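Local coordinates for protein endo-beta-1,4-xylanase Xyn10C (Pseudomonas cellulosa, PDB 1GNY) that binds xylan and xylooligosaccharides through this family 15 carbohydrate-binding module, the N-terminal part of a xylanase whose C-terminal domain cleaves internal linkages of the xylan backbone, at residues Ser87-Ala95 / Leu108-Phe119; Val7-Gly15 / Ile26-Thr34. All coordinates share one frame; numbering follows the deposited sequence.

Contact 1 of 2, residues Ser87-Ala95 / Leu108-Phe119; sequences SKGEWDCLA and LTCTIDEDDDKF. With XYP (beta-D-xylopyranose), chain B; XYP (beta-D-xylopyranose), chain C.
Two glutamates from different segments, Glu90 and Glu114, bring their carboxylates together, OE1 of Glu90 lying 3.3 Å from OE2 of Glu114 with the two planes 77° apart. Each has its own compensation. Glu90 CG points away from its own N (chi1 178°), and a bend at chi2 carries OE1 across to the backbone N of Asp113, a nearly straight bond of 3.0 Å, while the anti lone pair of Glu90 OE2 accepts from the backbone N of Asp92. Glu114 OE1 uses its anti lone pair in a salt bridge to NZ of Lys118, which forms a second salt bridge with Asp116 OD1. Lys118 thus ties the Glu114–Asp117 turn together, and its presence probably eases the repulsion between the glutamates. Water 2 links Glu114 OE2 to the backbone N of Trp91. The aliphatic part of Lys118 lies against the backbone of Lys88 and Gly89, and the edge of the Phe119 ring meets the backbone N of Glu90, 3.6 Å from Phe119 CZ. Further along, the disulfide between Cys93 and Cys110 (SG to SG 2.0 Å, chi3 77°) joins the segments covalently, and beyond it Ala95 CB packs on Leu108 CD2. On the xylan-binding side, one face of the Trp91 indole packs against C5 of the chain C xylose, which lies 3.6 Å from Trp91 CG, and Trp91 CH2 comes near O5 of the chain B xylose. Trp91 NE1 donates to Ser87 O from above the carbonyl plane, which braces the indole within its own segment. Glu90 pairs through its backbone with Ala80 on strand 75-82, and Cys110 with Ile59 on strand 58-65, so the contact joins edge strand 85-90 of the five-stranded sheet to strand 106-111 of the six-stranded sheet.

Contact 2 of 2, residues Val7-Gly15 / Ile26-Thr34; sequences VDMANGWRG and ITYSADGVT
The phenol of Tyr28 is slotted between backbone and side chain: Ala10 O sits over one ring face, 3.6 Å above the plane, and Ile26 CD1 over the opposite face, both offset toward the rim. Its CD1 edge meets Met9 O at 3.4 Å. At the far end OH accepts from the backbone N of Trp13 over 3.0 Å (154°) and lies 2.6 Å from the oxygen of water 5, which donates to Trp13 O. Val33 and Trp13 cross obliquely. CG2 of Val33, set anti to its own carbonyl carbon, stands over the five-membered ring in a CH-pi contact, 3.7 Å from the centroid and 8° off the normal. Met9, bent at chi2 and chi3, folds back so that its CE also touches this methyl, 3.9 Å away, the two side chains crossing at about a right angle. The indole is held by its rim as well, since NE1 donates to Asp8 O close to the ring plane. An alanine in place of Trp13 would take away this face and is likely to leave the Val33 methyl without its aromatic partner and Asp8 O without its indole donor. Asp8 also organises the loop, OD1 accepting from Ala10 N in an Asx turn and OD2 from Asn11 ND2. Ile26 CG2 rests on the backbone at Gly15 N, 3.7 Å away. Arg14 turns elsewhere, to Asp47 and the carbohydrate-binding Gln127. The contact sets the loop leading into strand 14-17 against the 27-29/32-36 hairpin, and Trp13 also packs on strands 42-48 and 139-149. The chemistry is therefore mixed: an apolar cluster of Trp13, Val33 and Met9 adjoins the Tyr28 hydroxyl, whose bond from Trp13 N is the one direct hydrogen bond across the contact, supplemented by water 5 and by water 4 between Met9 O and Ser29 O.

From the N terminus the chain first makes contact 2, where residues 26-34 return to residues 7-15 and close a short loop that includes the rest of strand 14-17. It then runs through strands 42-48 and 58-65, helix 67-72 and strand 75-82 before contact 1 closes a second loop between 87-95 and 108-119. The two are in series, neither nested nor crossed. They lie on opposite sides of the chain's centre, with centres about 23 Å apart and nearest atoms about 11 Å apart. Each joins the two larger sheets, through the five-stranded sheet's opposite edge strands: 14-17 in contact 2, 85-90 in contact 1.

Contact 1 of 2, residues Ser87-Ala95 / Leu108-Phe119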
# COMPACT_ATOMS: atom_id res chain seq x y z
N SER A 87 -0.15 15.22 -3.88
CA SER A 87 0.03 15.66 -2.46
C SER A 87 -1.20 15.42 -1.56
O SER A 87 -1.06 15.37 -0.33
CB SER A 87 0.38 17.13 -2.39
OG SER A 87 -0.81 17.87 -2.56
N LYS A 88 -2.34 15.28 -2.19
CA LYS A 88 -3.59 15.04 -1.51
C LYS A 88 -3.73 13.54 -1.25
O LYS A 88 -3.96 12.76 -2.19
CB LYS A 88 -4.75 15.56 -2.37
CG LYS A 88 -4.62 17.02 -2.86
CD LYS A 88 -4.40 18.01 -1.72
CE LYS A 88 -4.15 19.45 -2.20
NZ LYS A 88 -5.25 19.94 -3.06
N GLY A 89 -3.58 13.15 0.00
CA GLY A 89 -3.62 11.73 0.37
C GLY A 89 -3.78 11.39 1.82
O GLY A 89 -4.07 12.23 2.65
N GLU A 90 -3.62 10.09 2.07
CA GLU A 90 -3.68 9.51 3.42
C GLU A 90 -2.24 9.11 3.74
O GLU A 90 -1.72 8.12 3.22
CB GLU A 90 -4.59 8.27 3.51
CG GLU A 90 -4.61 7.63 4.91
CD GLU A 90 -4.94 8.62 6.02
OE1 GLU A 90 -6.10 9.07 6.10
OE2 GLU A 90 -4.03 8.96 6.82
N TRP A 91 -1.62 9.87 4.64
CA TRP A 91 -0.21 9.73 5.00
C TRP A 91 0.03 9.35 6.47
O TRP A 91 1.17 9.33 6.92
CB TRP A 91 0.45 11.11 4.73
CG TRP A 91 0.22 11.58 3.31
CD1 TRP A 91 -0.53 12.64 2.88
CD2 TRP A 91 0.75 10.97 2.14
NE1 TRP A 91 -0.49 12.72 1.51
CE2 TRP A 91 0.29 11.71 1.03
CE3 TRP A 91 1.62 9.88 1.92
CZ2 TRP A 91 0.65 11.38 -0.29
CZ3 TRP A 91 1.97 9.56 0.62
CH2 TRP A 91 1.48 10.30 -0.46
N ASP A 92 -1.01 9.01 7.20
CA ASP A 92 -0.88 8.77 8.67
C ASP A 92 -0.76 7.30 9.13
O ASP A 92 -0.74 7.02 10.35
CB ASP A 92 -2.03 9.48 9.43
CG ASP A 92 -2.03 11.00 9.24
OD1 ASP A 92 -0.95 11.63 9.06
OD2 ASP A 92 -3.10 11.65 9.24
N CYS A 93 -0.65 6.37 8.18
CA CYS A 93 -0.51 4.96 8.50
C CYS A 93 0.96 4.58 8.51
O CYS A 93 1.71 5.05 7.67
CB CYS A 93 -1.27 4.10 7.50
SG CYS A 93 -3.06 4.42 7.50
N LEU A 94 1.36 3.78 9.49
CA LEU A 94 2.74 3.30 9.56
C LEU A 94 2.84 2.05 10.40
O LEU A 94 2.16 1.93 11.43
CB LEU A 94 3.67 4.36 10.15
CG LEU A 94 5.16 4.05 10.04
CD1 LEU A 94 5.60 4.12 8.59
CD2 LEU A 94 5.94 5.01 10.89
N ALA A 95 3.67 1.13 9.93
CA ALA A 95 4.03 -0.09 10.64
C ALA A 95 5.51 0.02 10.88
O ALA A 95 6.33 -0.04 9.97
CB ALA A 95 3.72 -1.32 9.81
N LEU A 108 -1.30 -6.07 7.83
CA LEU A 108 -1.17 -4.64 8.12
C LEU A 108 -2.42 -3.91 7.66
O LEU A 108 -2.98 -4.22 6.62
CB LEU A 108 0.04 -4.06 7.39
CG LEU A 108 1.38 -4.73 7.72
CD1 LEU A 108 2.49 -4.07 6.94
CD2 LEU A 108 1.70 -4.68 9.21
N THR A 109 -2.88 -2.98 8.48
CA THR A 109 -4.11 -2.25 8.18
C THR A 109 -3.92 -0.74 8.21
O THR A 109 -3.01 -0.19 8.87
CB THR A 109 -5.30 -2.67 9.08
OG1 THR A 109 -5.08 -2.20 10.41
CG2 THR A 109 -5.46 -4.16 9.20
N CYS A 110 -4.82 -0.06 7.49
CA CYS A 110 -4.77 1.38 7.34
C CYS A 110 -6.17 1.91 7.15
O CYS A 110 -6.86 1.49 6.24
CB CYS A 110 -3.93 1.78 6.13
SG CYS A 110 -3.82 3.55 5.83
N THR A 111 -6.59 2.81 8.03
CA THR A 111 -7.90 3.47 7.90
C THR A 111 -7.75 4.83 7.20
O THR A 111 -6.96 5.68 7.62
CB THR A 111 -8.59 3.68 9.25
OG1 THR A 111 -8.89 2.42 9.85
CG2 THR A 111 -9.95 4.32 9.10
N ILE A 112 -8.51 5.02 6.13
CA ILE A 112 -8.53 6.31 5.42
C ILE A 112 -9.50 7.24 6.16
O ILE A 112 -10.67 6.93 6.31
CB ILE A 112 -8.98 6.15 3.94
CG1 ILE A 112 -7.96 5.30 3.15
CG2 ILE A 112 -9.19 7.52 3.30
CD1 ILE A 112 -8.44 4.84 1.72
N ASP A 113 -9.00 8.38 6.62
CA ASP A 113 -9.81 9.35 7.35
C ASP A 113 -9.19 10.77 7.23
O ASP A 113 -8.30 11.13 8.00
CB ASP A 113 -9.92 8.94 8.82
CG ASP A 113 -10.80 9.87 9.65
OD1 ASP A 113 -11.55 10.71 9.10
OD2 ASP A 113 -10.78 9.83 10.90
N GLU A 114 -9.67 11.52 6.25
CA GLU A 114 -9.25 12.91 6.01
C GLU A 114 -10.35 13.88 6.43
O GLU A 114 -11.53 13.68 6.14
CB GLU A 114 -8.85 13.13 4.55
CG GLU A 114 -7.56 12.39 4.15
CD GLU A 114 -6.32 13.00 4.80
OE1 GLU A 114 -5.92 14.12 4.43
OE2 GLU A 114 -5.76 12.35 5.71
N ASP A 115 -9.95 14.94 7.11
CA ASP A 115 -10.91 15.92 7.66
C ASP A 115 -11.74 16.63 6.57
O ASP A 115 -12.92 16.90 6.79
CB ASP A 115 -10.21 16.95 8.54
CG ASP A 115 -9.69 16.37 9.85
OD1 ASP A 115 -10.21 15.34 10.35
OD2 ASP A 115 -8.75 16.91 10.47
N ASP A 116 -11.15 16.86 5.40
CA ASP A 116 -11.83 17.49 4.25
C ASP A 116 -12.61 16.54 3.31
O ASP A 116 -13.06 16.95 2.26
CB ASP A 116 -10.87 18.36 3.42
CG ASP A 116 -9.81 17.56 2.68
OD1 ASP A 116 -9.75 16.32 2.79
OD2 ASP A 116 -8.98 18.12 1.94
N ASP A 117 -12.69 15.27 3.69
CA ASP A 117 -13.39 14.22 2.89
C ASP A 117 -12.91 14.12 1.43
O ASP A 117 -13.68 13.79 0.53
CB ASP A 117 -14.93 14.38 2.94
CG ASP A 117 -15.52 14.09 4.33
OD1 ASP A 117 -14.86 13.49 5.22
OD2 ASP A 117 -16.70 14.43 4.60
N LYS A 118 -11.62 14.39 1.21
CA LYS A 118 -11.00 14.31 -0.14
C LYS A 118 -11.17 12.97 -0.88
O LYS A 118 -11.10 12.94 -2.10
CB LYS A 118 -9.50 14.68 -0.10
CG LYS A 118 -8.62 13.85 0.81
CD LYS A 118 -7.13 14.15 0.59
CE LYS A 118 -6.72 15.56 1.07
NZ LYS A 118 -6.97 15.80 2.53
N PHE A 119 -11.38 11.88 -0.13
CA PHE A 119 -11.50 10.53 -0.73
C PHE A 119 -12.94 10.13 -1.15
O PHE A 119 -13.14 9.01 -1.69
CB PHE A 119 -10.84 9.46 0.13
CG PHE A 119 -9.33 9.48 0.08
CD1 PHE A 119 -8.65 8.88 -0.97
CD2 PHE A 119 -8.58 10.03 1.12
CE1 PHE A 119 -7.28 8.89 -1.03
CE2 PHE A 119 -7.19 10.04 1.06
CZ PHE A 119 -6.54 9.47 0.01
C1 XYP B . 4.24 11.86 -3.75
C2 XYP B . 3.65 13.24 -3.54
C3 XYP B . 4.31 13.85 -2.31
C4 XYP B . 4.14 12.93 -1.12
C5 XYP B . 4.64 11.56 -1.50
O2 XYP B . 3.92 14.07 -4.67
O3 XYP B . 3.68 15.06 -1.95
O4 XYP B . 4.90 13.44 -0.03
O5 XYP B . 4.01 11.07 -2.69
C1 XYP C . 4.33 13.19 1.23
C2 XYP C . 5.46 13.13 2.23
C3 XYP C . 4.93 13.03 3.64
C4 XYP C . 3.86 14.08 3.86
C5 XYP C . 2.83 13.96 2.74
O2 XYP C . 6.32 12.03 1.97
O3 XYP C . 5.95 13.18 4.60
O4 XYP C . 3.28 13.76 5.10
O5 XYP C . 3.46 14.16 1.48
O HOH W 1 -3.44 14.99 2.26
O HOH W 2 -2.91 12.36 5.74
O HOH W 3 -5.78 9.73 9.72

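Contact 2 of 2, residues Val7-Gly15 / Ile26-Thr34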
# COMPACT_ATOMS: atom_id res chain seq x y z
N VAL A 7 -8.63 -6.94 -4.18
CA VAL A 7 -7.76 -6.43 -5.24
C VAL A 7 -7.08 -7.55 -6.04
O VAL A 7 -6.54 -8.53 -5.47
CB VAL A 7 -6.69 -5.46 -4.65
CG1 VAL A 7 -5.65 -4.97 -5.69
CG2 VAL A 7 -7.35 -4.27 -3.96
N ASP A 8 -7.09 -7.41 -7.36
CA ASP A 8 -6.41 -8.34 -8.27
C ASP A 8 -4.90 -8.30 -8.02
O ASP A 8 -4.30 -7.23 -8.05
CB ASP A 8 -6.73 -7.95 -9.72
CG ASP A 8 -6.29 -8.97 -10.74
OD1 ASP A 8 -5.64 -9.96 -10.41
OD2 ASP A 8 -6.64 -8.81 -11.92
N MET A 9 -4.33 -9.47 -7.74
CA MET A 9 -2.90 -9.62 -7.44
C MET A 9 -2.09 -10.13 -8.62
O MET A 9 -0.88 -10.36 -8.48
CB MET A 9 -2.68 -10.50 -6.22
CG MET A 9 -3.39 -10.00 -4.95
SD MET A 9 -2.98 -8.31 -4.47
CE MET A 9 -1.21 -8.42 -4.25
N ALA A 10 -2.75 -10.33 -9.76
CA ALA A 10 -2.07 -10.81 -11.00
C ALA A 10 -2.00 -9.80 -12.14
O ALA A 10 -1.35 -10.07 -13.18
CB ALA A 10 -2.75 -12.08 -11.52
N ASN A 11 -2.68 -8.66 -11.99
CA ASN A 11 -2.72 -7.58 -12.97
C ASN A 11 -2.90 -6.25 -12.28
O ASN A 11 -3.38 -6.18 -11.15
CB ASN A 11 -3.95 -7.72 -13.88
CG ASN A 11 -4.06 -9.09 -14.53
OD1 ASN A 11 -3.45 -9.34 -15.57
ND2 ASN A 11 -4.86 -9.97 -13.91
N GLY A 12 -2.51 -5.19 -12.98
CA GLY A 12 -2.78 -3.85 -12.52
C GLY A 12 -1.82 -3.22 -11.53
O GLY A 12 -2.03 -2.06 -11.15
N TRP A 13 -0.78 -3.93 -11.14
CA TRP A 13 0.20 -3.35 -10.23
C TRP A 13 1.39 -2.72 -10.96
O TRP A 13 1.73 -3.11 -12.08
CB TRP A 13 0.71 -4.37 -9.24
CG TRP A 13 -0.27 -4.79 -8.14
CD1 TRP A 13 -1.34 -5.64 -8.26
CD2 TRP A 13 -0.21 -4.42 -6.77
NE1 TRP A 13 -1.94 -5.82 -7.04
CE2 TRP A 13 -1.27 -5.07 -6.10
CE3 TRP A 13 0.65 -3.58 -6.02
CZ2 TRP A 13 -1.49 -4.91 -4.75
CZ3 TRP A 13 0.45 -3.45 -4.69
CH2 TRP A 13 -0.62 -4.10 -4.05
N ARG A 14 2.05 -1.79 -10.28
CA ARG A 14 3.25 -1.08 -10.78
C ARG A 14 4.20 -0.82 -9.64
O ARG A 14 3.78 -0.72 -8.49
CB ARG A 14 2.90 0.32 -11.32
CG ARG A 14 1.80 0.44 -12.32
CD ARG A 14 1.51 1.91 -12.72
NE ARG A 14 0.92 2.80 -11.69
CZ ARG A 14 -0.38 2.85 -11.40
NH1 ARG A 14 -1.25 2.08 -12.02
NH2 ARG A 14 -0.84 3.71 -10.50
N GLY A 15 5.49 -0.69 -9.97
CA GLY A 15 6.43 -0.13 -9.02
C GLY A 15 6.11 1.36 -8.87
O GLY A 15 5.43 1.99 -9.70
N ILE A 26 7.87 -4.16 -10.38
CA ILE A 26 7.36 -5.28 -9.55
C ILE A 26 7.54 -6.59 -10.29
O ILE A 26 7.78 -6.62 -11.50
CB ILE A 26 5.87 -5.08 -9.11
CG1 ILE A 26 4.90 -4.85 -10.27
CG2 ILE A 26 5.78 -3.87 -8.18
CD1 ILE A 26 4.30 -6.02 -10.84
N THR A 27 7.42 -7.67 -9.55
CA THR A 27 7.44 -9.04 -10.13
C THR A 27 6.24 -9.83 -9.61
O THR A 27 6.03 -9.91 -8.39
CB THR A 27 8.72 -9.76 -9.83
OG1 THR A 27 9.82 -9.08 -10.46
CG2 THR A 27 8.74 -11.20 -10.45
N TYR A 28 5.49 -10.40 -10.55
CA TYR A 28 4.36 -11.24 -10.19
C TYR A 28 4.80 -12.68 -9.98
O TYR A 28 5.72 -13.19 -10.67
CB TYR A 28 3.30 -11.23 -11.30
CG TYR A 28 2.56 -9.95 -11.54
CD1 TYR A 28 1.58 -9.50 -10.65
CD2 TYR A 28 2.81 -9.19 -12.67
CE1 TYR A 28 0.89 -8.32 -10.87
CE2 TYR A 28 2.08 -8.04 -12.93
CZ TYR A 28 1.11 -7.60 -12.01
OH TYR A 28 0.41 -6.45 -12.26
N SER A 29 4.20 -13.34 -9.02
CA SER A 29 4.43 -14.81 -8.81
C SER A 29 3.12 -15.43 -8.31
O SER A 29 2.18 -14.69 -8.01
CB SER A 29 5.56 -15.08 -7.86
OG SER A 29 5.19 -14.79 -6.54
N ALA A 30 3.10 -16.75 -8.15
CA ALA A 30 1.91 -17.40 -7.57
C ALA A 30 1.57 -16.85 -6.17
O ALA A 30 0.40 -16.84 -5.77
CB ALA A 30 2.11 -18.90 -7.50
N ASP A 31 2.59 -16.40 -5.44
CA ASP A 31 2.36 -15.81 -4.10
C ASP A 31 1.83 -14.36 -4.08
O ASP A 31 1.39 -13.88 -3.04
CB ASP A 31 3.60 -15.84 -3.26
CG ASP A 31 3.91 -17.23 -2.68
OD1 ASP A 31 3.18 -18.20 -2.94
OD2 ASP A 31 4.93 -17.43 -1.97
N GLY A 32 1.81 -13.69 -5.22
CA GLY A 32 1.31 -12.31 -5.30
C GLY A 32 2.24 -11.34 -6.02
O GLY A 32 2.64 -11.63 -7.15
N VAL A 33 2.55 -10.21 -5.36
CA VAL A 33 3.38 -9.10 -5.91
C VAL A 33 4.59 -8.85 -5.03
O VAL A 33 4.43 -8.66 -3.83
CB VAL A 33 2.53 -7.81 -6.03
CG1 VAL A 33 3.38 -6.60 -6.39
CG2 VAL A 33 1.39 -7.99 -7.08
N THR A 34 5.78 -8.79 -5.63
CA THR A 34 7.04 -8.58 -4.88
C THR A 34 7.80 -7.42 -5.49
O THR A 34 7.84 -7.26 -6.73
CB THR A 34 7.95 -9.86 -4.85
OG1 THR A 34 7.19 -10.96 -4.36
CG2 THR A 34 9.17 -9.71 -3.91
O HOH W 4 0.25 -12.81 -8.86
O HOH W 5 1.18 -5.20 -14.41